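Local coordinates for hypothetical protein Cgl1923 (Corynebacterium glutamicum ATCC 13032, PDB 2P90) that is of unknown function but belongs to the PAC2 family, so a role related to proteasome assembly is possible, at residues L53-N63 and E88-N99. Numbering follows the deposited sequence.
Sequences LDHRLIASFNN and ELNLGLHVVRDN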
ATOM      1  N   LEU B  53       3.096  27.171 -20.506  1.00 52.64           N
ATOM      2  CA  LEU B  53       2.304  28.355 -20.153  1.00 51.76           C
ATOM      3  C   LEU B  53       2.749  28.985 -18.842  1.00 51.83           C
ATOM      4  O   LEU B  53       3.364  28.295 -17.991  1.00 51.90           O
ATOM      5  CB  LEU B  53       0.822  27.975 -20.099  1.00 51.64           C
ATOM      6  CG  LEU B  53       0.188  27.621 -21.459  1.00 51.76           C
ATOM      7  CD1 LEU B  53      -1.165  27.001 -21.254  1.00 51.06           C
ATOM      8  CD2 LEU B  53       0.067  28.843 -22.406  1.00 50.26           C
ATOM      9  N   ASP B  54       2.461  30.279 -18.659  1.00 51.44           N
ATOM     10  CA  ASP B  54       2.706  30.903 -17.339  1.00 51.77           C
ATOM     11  C   ASP B  54       1.711  30.356 -16.307  1.00 50.96           C
ATOM     12  O   ASP B  54       0.506  30.208 -16.584  1.00 50.07           O
ATOM     13  CB  ASP B  54       2.704  32.460 -17.374  1.00 52.75           C
ATOM     14  CG  ASP B  54       3.875  33.066 -18.251  1.00 55.22           C
ATOM     15  OD1 ASP B  54       5.068  32.626 -18.146  1.00 55.09           O
ATOM     16  OD2 ASP B  54       3.571  33.985 -19.058  1.00 55.86           O
ATOM     17  N   HIS B  55       2.238  30.041 -15.125  1.00 50.60           N
ATOM     18  CA  HIS B  55       1.448  29.482 -14.019  1.00 50.52           C
ATOM     19  C   HIS B  55       1.953  30.037 -12.679  1.00 50.48           C
ATOM     20  O   HIS B  55       3.125  30.356 -12.542  1.00 50.56           O
ATOM     21  CB  HIS B  55       1.504  27.949 -14.027  1.00 49.73           C
ATOM     22  CG  HIS B  55       2.896  27.402 -14.010  1.00 49.54           C
ATOM     23  ND1 HIS B  55       3.570  27.116 -12.844  1.00 52.20           N
ATOM     24  CD2 HIS B  55       3.749  27.102 -15.016  1.00 49.20           C
ATOM     25  CE1 HIS B  55       4.773  26.648 -13.131  1.00 50.52           C
ATOM     26  NE2 HIS B  55       4.905  26.626 -14.445  1.00 47.87           N
ATOM     27  N   ARG B  56       1.052  30.187 -11.714  1.00 50.46           N
ATOM     28  CA  ARG B  56       1.415  30.632 -10.368  1.00 50.24           C
ATOM     29  C   ARG B  56       0.755  29.664  -9.391  1.00 48.37           C
ATOM     30  O   ARG B  56      -0.442  29.343  -9.537  1.00 46.49           O
ATOM     31  CB  ARG B  56       0.926  32.072 -10.065  1.00 51.64           C
ATOM     32  CG  ARG B  56       1.555  33.288 -10.834  1.00 55.85           C
ATOM     33  CD  ARG B  56       3.055  33.542 -10.556  1.00 64.39           C
ATOM     34  NE  ARG B  56       3.894  33.141 -11.713  1.00 71.18           N
ATOM     35  CZ  ARG B  56       4.129  33.896 -12.802  1.00 72.93           C
ATOM     36  NH1 ARG B  56       3.610  35.123 -12.907  1.00 75.31           N
ATOM     37  NH2 ARG B  56       4.876  33.424 -13.801  1.00 71.61           N
ATOM     38  N   LEU B  57       1.544  29.198  -8.412  1.00 47.12           N
ATOM     39  CA  LEU B  57       1.049  28.317  -7.329  1.00 45.69           C
ATOM     40  C   LEU B  57       0.039  29.019  -6.387  1.00 45.34           C
ATOM     41  O   LEU B  57       0.323  30.086  -5.850  1.00 45.42           O
ATOM     42  CB  LEU B  57       2.225  27.773  -6.510  1.00 45.15           C
ATOM     43  CG  LEU B  57       1.915  26.684  -5.465  1.00 44.43           C
ATOM     44  CD1 LEU B  57       1.267  25.474  -6.114  1.00 43.29           C
ATOM     45  CD2 LEU B  57       3.194  26.272  -4.756  1.00 44.53           C
ATOM     46  N   ILE B  58      -1.127  28.415  -6.205  1.00 44.58           N
ATOM     47  CA  ILE B  58      -2.154  28.941  -5.310  1.00 44.04           C
ATOM     48  C   ILE B  58      -2.181  28.228  -3.944  1.00 44.74           C
ATOM     49  O   ILE B  58      -2.233  28.881  -2.884  1.00 44.62           O
ATOM     50  CB  ILE B  58      -3.546  28.778  -5.941  1.00 43.72           C
ATOM     51  CG1 ILE B  58      -3.711  29.720  -7.139  1.00 42.17           C
ATOM     52  CG2 ILE B  58      -4.658  28.957  -4.890  1.00 43.38           C
ATOM     53  CD1 ILE B  58      -4.985  29.513  -7.848  1.00 39.30           C
ATOM     54  N   ALA B  59      -2.180  26.890  -3.979  1.00 44.56           N
ATOM     55  CA  ALA B  59      -2.254  26.064  -2.773  1.00 44.70           C
ATOM     56  C   ALA B  59      -1.414  24.810  -2.947  1.00 44.71           C
ATOM     57  O   ALA B  59      -1.321  24.275  -4.058  1.00 45.35           O
ATOM     58  CB  ALA B  59      -3.683  25.687  -2.475  1.00 44.79           C
ATOM     59  N   SER B  60      -0.792  24.366  -1.855  1.00 43.35           N
ATOM     60  CA  SER B  60      -0.061  23.118  -1.825  1.00 42.91           C
ATOM     61  C   SER B  60      -0.673  22.200  -0.803  1.00 41.75           C
ATOM     62  O   SER B  60      -0.852  22.555   0.354  1.00 41.19           O
ATOM     63  CB  SER B  60       1.396  23.339  -1.444  1.00 43.54           C
ATOM     64  OG  SER B  60       2.125  23.829  -2.550  1.00 47.53           O
ATOM     65  N   PHE B  61      -0.995  21.003  -1.243  1.00 40.48           N
ATOM     66  CA  PHE B  61      -1.436  19.978  -0.334  1.00 38.98           C
ATOM     67  C   PHE B  61      -0.268  19.367   0.468  1.00 38.66           C
ATOM     68  O   PHE B  61       0.902  19.308  -0.002  1.00 37.21           O
ATOM     69  CB  PHE B  61      -2.248  18.945  -1.099  1.00 38.61           C
ATOM     70  CG  PHE B  61      -3.612  19.452  -1.515  1.00 38.88           C
ATOM     71  CD1 PHE B  61      -4.745  19.101  -0.791  1.00 38.57           C
ATOM     72  CD2 PHE B  61      -3.755  20.323  -2.609  1.00 39.73           C
ATOM     73  CE1 PHE B  61      -6.031  19.576  -1.165  1.00 38.53           C
ATOM     74  CE2 PHE B  61      -5.029  20.814  -2.988  1.00 38.79           C
ATOM     75  CZ  PHE B  61      -6.173  20.432  -2.254  1.00 37.65           C
ATOM     76  N   ASN B  62      -0.601  18.968   1.693  1.00 38.00           N
ATOM     77  CA  ASN B  62       0.336  18.309   2.594  1.00 38.78           C
ATOM     78  C   ASN B  62       0.402  16.828   2.306  1.00 38.20           C
ATOM     79  O   ASN B  62      -0.540  16.085   2.599  1.00 38.86           O
ATOM     80  CB  ASN B  62      -0.063  18.536   4.065  1.00 39.35           C
ATOM     81  CG  ASN B  62       0.972  17.953   5.062  1.00 42.34           C
ATOM     82  OD1 ASN B  62       2.006  17.385   4.673  1.00 47.60           O
ATOM     83  ND2 ASN B  62       0.710  18.123   6.328  1.00 40.41           N
ATOM     84  N   ASN B  63       1.517  16.404   1.735  1.00 37.87           N
ATOM     85  CA  ASN B  63       1.795  14.985   1.462  1.00 37.85           C
ATOM     86  C   ASN B  63       1.864  14.061   2.706  1.00 37.13           C
ATOM     87  O   ASN B  63       1.612  12.871   2.615  1.00 37.49           O
ATOM     88  CB  ASN B  63       3.084  14.877   0.661  1.00 38.09           C
ATOM     89  CG  ASN B  63       2.901  15.245  -0.805  1.00 41.38           C
ATOM     90  OD1 ASN B  63       1.809  15.677  -1.242  1.00 42.00           O
ATOM     91  ND2 ASN B  63       3.964  15.019  -1.600  1.00 42.99           N
ATOM     92  N   GLU B  88       9.685  16.430  -5.090  1.00 47.86           N
ATOM     93  CA  GLU B  88       8.784  16.901  -4.031  1.00 49.58           C
ATOM     94  C   GLU B  88       7.376  16.313  -4.102  1.00 47.22           C
ATOM     95  O   GLU B  88       6.645  16.360  -3.121  1.00 46.58           O
ATOM     96  CB  GLU B  88       8.696  18.429  -4.043  1.00 49.50           C
ATOM     97  CG  GLU B  88       9.727  19.108  -3.175  1.00 54.39           C
ATOM     98  CD  GLU B  88       9.536  20.617  -3.110  1.00 56.47           C
ATOM     99  OE1 GLU B  88       8.358  21.078  -3.032  1.00 64.32           O
ATOM    100  OE2 GLU B  88      10.573  21.342  -3.134  1.00 64.74           O
ATOM    101  N   LEU B  89       7.011  15.765  -5.261  1.00 46.03           N
ATOM    102  CA  LEU B  89       5.683  15.183  -5.505  1.00 45.43           C
ATOM    103  C   LEU B  89       4.575  16.166  -5.149  1.00 43.81           C
ATOM    104  O   LEU B  89       3.610  15.797  -4.502  1.00 42.35           O
ATOM    105  CB  LEU B  89       5.469  13.852  -4.744  1.00 44.73           C
ATOM    106  CG  LEU B  89       5.689  12.452  -5.316  1.00 48.21           C
ATOM    107  CD1 LEU B  89       4.711  11.455  -4.667  1.00 52.39           C
ATOM    108  CD2 LEU B  89       5.579  12.304  -6.808  1.00 47.56           C
ATOM    109  N   ASN B  90       4.742  17.422  -5.562  1.00 44.21           N
ATOM    110  CA  ASN B  90       3.778  18.475  -5.242  1.00 44.15           C
ATOM    111  C   ASN B  90       2.427  18.197  -5.863  1.00 42.75           C
ATOM    112  O   ASN B  90       2.325  17.953  -7.048  1.00 42.24           O
ATOM    113  CB  ASN B  90       4.279  19.860  -5.660  1.00 45.46           C
ATOM    114  CG  ASN B  90       3.240  20.981  -5.384  1.00 50.30           C
ATOM    115  OD1 ASN B  90       2.980  21.381  -4.216  1.00 52.74           O
ATOM    116  ND2 ASN B  90       2.649  21.500  -6.468  1.00 55.23           N
ATOM    117  N   LEU B  91       1.412  18.147  -5.009  1.00 42.24           N
ATOM    118  CA  LEU B  91       0.027  18.148  -5.402  1.00 41.44           C
ATOM    119  C   LEU B  91      -0.367  19.598  -5.139  1.00 41.39           C
ATOM    120  O   LEU B  91      -0.479  20.016  -3.991  1.00 41.44           O
ATOM    121  CB  LEU B  91      -0.788  17.173  -4.528  1.00 41.63           C
ATOM    122  CG  LEU B  91      -2.319  17.058  -4.701  1.00 40.64           C
ATOM    123  CD1 LEU B  91      -2.685  16.522  -6.081  1.00 38.46           C
ATOM    124  CD2 LEU B  91      -2.892  16.168  -3.672  1.00 40.36           C
ATOM    125  N   GLY B  92      -0.518  20.381  -6.197  1.00 41.00           N
ATOM    126  CA  GLY B  92      -0.790  21.783  -6.037  1.00 40.49           C
ATOM    127  C   GLY B  92      -1.924  22.244  -6.907  1.00 40.81           C
ATOM    128  O   GLY B  92      -2.255  21.605  -7.904  1.00 41.06           O
ATOM    129  N   LEU B  93      -2.526  23.357  -6.494  1.00 41.16           N
ATOM    130  CA  LEU B  93      -3.499  24.091  -7.277  1.00 40.85           C
ATOM    131  C   LEU B  93      -2.796  25.303  -7.867  1.00 41.25           C
ATOM    132  O   LEU B  93      -2.138  26.083  -7.141  1.00 40.26           O
ATOM    133  CB  LEU B  93      -4.663  24.533  -6.387  1.00 40.97           C
ATOM    134  CG  LEU B  93      -5.817  25.272  -7.070  1.00 40.79           C
ATOM    135  CD1 LEU B  93      -6.442  24.377  -8.121  1.00 40.81           C
ATOM    136  CD2 LEU B  93      -6.867  25.664  -6.039  1.00 40.03           C
ATOM    137  N   HIS B  94      -2.906  25.435  -9.188  1.00 41.40           N
ATOM    138  CA  HIS B  94      -2.245  26.544  -9.913  1.00 41.51           C
ATOM    139  C   HIS B  94      -3.238  27.381 -10.658  1.00 41.59           C
ATOM    140  O   HIS B  94      -4.288  26.865 -11.089  1.00 40.64           O
ATOM    141  CB  HIS B  94      -1.251  26.046 -10.955  1.00 41.53           C
ATOM    142  CG  HIS B  94      -0.127  25.255 -10.378  1.00 42.98           C
ATOM    143  ND1 HIS B  94      -0.203  23.889 -10.182  1.00 44.29           N
ATOM    144  CD2 HIS B  94       1.098  25.637  -9.949  1.00 42.22           C
ATOM    145  CE1 HIS B  94       0.929  23.464  -9.656  1.00 43.70           C
ATOM    146  NE2 HIS B  94       1.733  24.505  -9.502  1.00 43.88           N
ATOM    147  N   VAL B  95      -2.905  28.677 -10.790  1.00 41.88           N
ATOM    148  CA  VAL B  95      -3.544  29.526 -11.801  1.00 42.08           C
ATOM    149  C   VAL B  95      -2.656  29.470 -13.044  1.00 43.02           C
ATOM    150  O   VAL B  95      -1.450  29.717 -12.969  1.00 42.82           O
ATOM    151  CB  VAL B  95      -3.855  30.999 -11.329  1.00 41.63           C
ATOM    152  CG1 VAL B  95      -2.661  31.698 -10.712  1.00 38.17           C
ATOM    153  CG2 VAL B  95      -4.470  31.834 -12.514  1.00 41.24           C
ATOM    154  N   VAL B  96      -3.246  29.076 -14.167  1.00 44.38           N
ATOM    155  CA  VAL B  96      -2.502  28.978 -15.430  1.00 45.16           C
ATOM    156  C   VAL B  96      -3.131  29.944 -16.461  1.00 46.60           C
ATOM    157  O   VAL B  96      -4.346  30.097 -16.517  1.00 46.87           O
ATOM    158  CB  VAL B  96      -2.451  27.498 -15.983  1.00 45.19           C
ATOM    159  CG1 VAL B  96      -1.500  27.384 -17.210  1.00 42.82           C
ATOM    160  CG2 VAL B  96      -2.055  26.468 -14.869  1.00 42.27           C
ATOM    161  N   ARG B  97      -2.312  30.591 -17.277  1.00 47.79           N
ATOM    162  CA  ARG B  97      -2.872  31.461 -18.315  1.00 49.78           C
ATOM    163  C   ARG B  97      -2.572  30.966 -19.731  1.00 49.61           C
ATOM    164  O   ARG B  97      -1.408  30.682 -20.068  1.00 49.39           O
ATOM    165  CB  ARG B  97      -2.430  32.920 -18.086  1.00 50.23           C
ATOM    166  CG  ARG B  97      -3.184  33.542 -16.910  1.00 52.62           C
ATOM    167  CD  ARG B  97      -2.508  34.769 -16.364  1.00 57.49           C
ATOM    168  NE  ARG B  97      -3.026  35.152 -15.044  1.00 61.04           N
ATOM    169  CZ  ARG B  97      -4.173  35.804 -14.814  1.00 61.73           C
ATOM    170  NH1 ARG B  97      -4.511  36.105 -13.571  1.00 62.48           N
ATOM    171  NH2 ARG B  97      -4.988  36.157 -15.805  1.00 62.35           N
ATOM    172  N   ASP B  98      -3.627  30.831 -20.536  1.00 50.05           N
ATOM    173  CA  ASP B  98      -3.487  30.406 -21.942  1.00 51.51           C
ATOM    174  C   ASP B  98      -2.784  31.461 -22.827  1.00 52.89           C
ATOM    175  O   ASP B  98      -2.334  32.507 -22.328  1.00 52.69           O
ATOM    176  CB  ASP B  98      -4.832  29.979 -22.540  1.00 50.53           C
ATOM    177  CG  ASP B  98      -5.792  31.161 -22.809  1.00 52.31           C
ATOM    178  OD1 ASP B  98      -5.398  32.365 -22.692  1.00 53.18           O
ATOM    179  OD2 ASP B  98      -6.966  30.865 -23.152  1.00 50.00           O
ATOM    180  N   ASN B  99      -2.687  31.182 -24.131  1.00 54.68           N
ATOM    181  CA  ASN B  99      -1.976  32.080 -25.061  1.00 55.86           C
ATOM    182  C   ASN B  99      -2.525  33.540 -25.074  1.00 56.56           C
ATOM    183  O   ASN B  99      -1.798  34.487 -25.372  1.00 56.45           O
ATOM    184  CB  ASN B  99      -1.977  31.492 -26.459  1.00 55.64           C
ATOM    185  CG  ASN B  99      -0.995  30.343 -26.619  1.00 57.07           C
ATOM    186  OD1 ASN B  99       0.049  30.294 -25.958  1.00 57.62           O
ATOM    187  ND2 ASN B  99      -1.316  29.418 -27.537  1.00 56.66           N
TER
HETATM  188  O   HOH W   1       0.718  31.754 -20.508  1.00 44.03           O
HETATM  189  O   HOH W   2       1.987  18.196  -2.068  1.00 28.96           O
HETATM  190  O   HOH W   3       6.887  14.897  -0.778  1.00 43.40           O
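The side chain of Ile58 leans over Leu93 and Val95 of strand 92-97. Its CB sits 3.3 Å from Leu93 O; CG1 runs on past Val95 N; CD1, with the chain extended at chi2 (175°), ends 3.9 Å from Val95 CB; and the branch methyl CG2, lying anti to the backbone N, turns instead to Leu93 CD2 at 4.1 Å. Phe130 and Leu11 also touch this side chain. At this residue the pairing slips by one: Leu93 O takes both Ile58 N (2.7 Å, in the carbonyl plane) and the longer, tilted bond from Ala59 N (3.3 Å). That is a classic beta bulge, set in the antiparallel pairing of strands 54-61 and 92-97, two inner strands of the mixed sheet, with strand 9-11 beyond 54-61 and 103-108 beyond 92-97. On the His55 side of the sheet, His55 and His94 form an offset edge-to-face pair, the edge of His55 toward the face of His94, planes at 88°. Past the bulge, Ser60 OG donates to Asn90 OD1 over 3.1 Å. At the far end Asn63 ND2 reaches Leu89 O at 3.0 Å, nearly straight at 172° but from above the carbonyl plane, while a water joins Asn63 OD1, Phe61 O and Leu91 N.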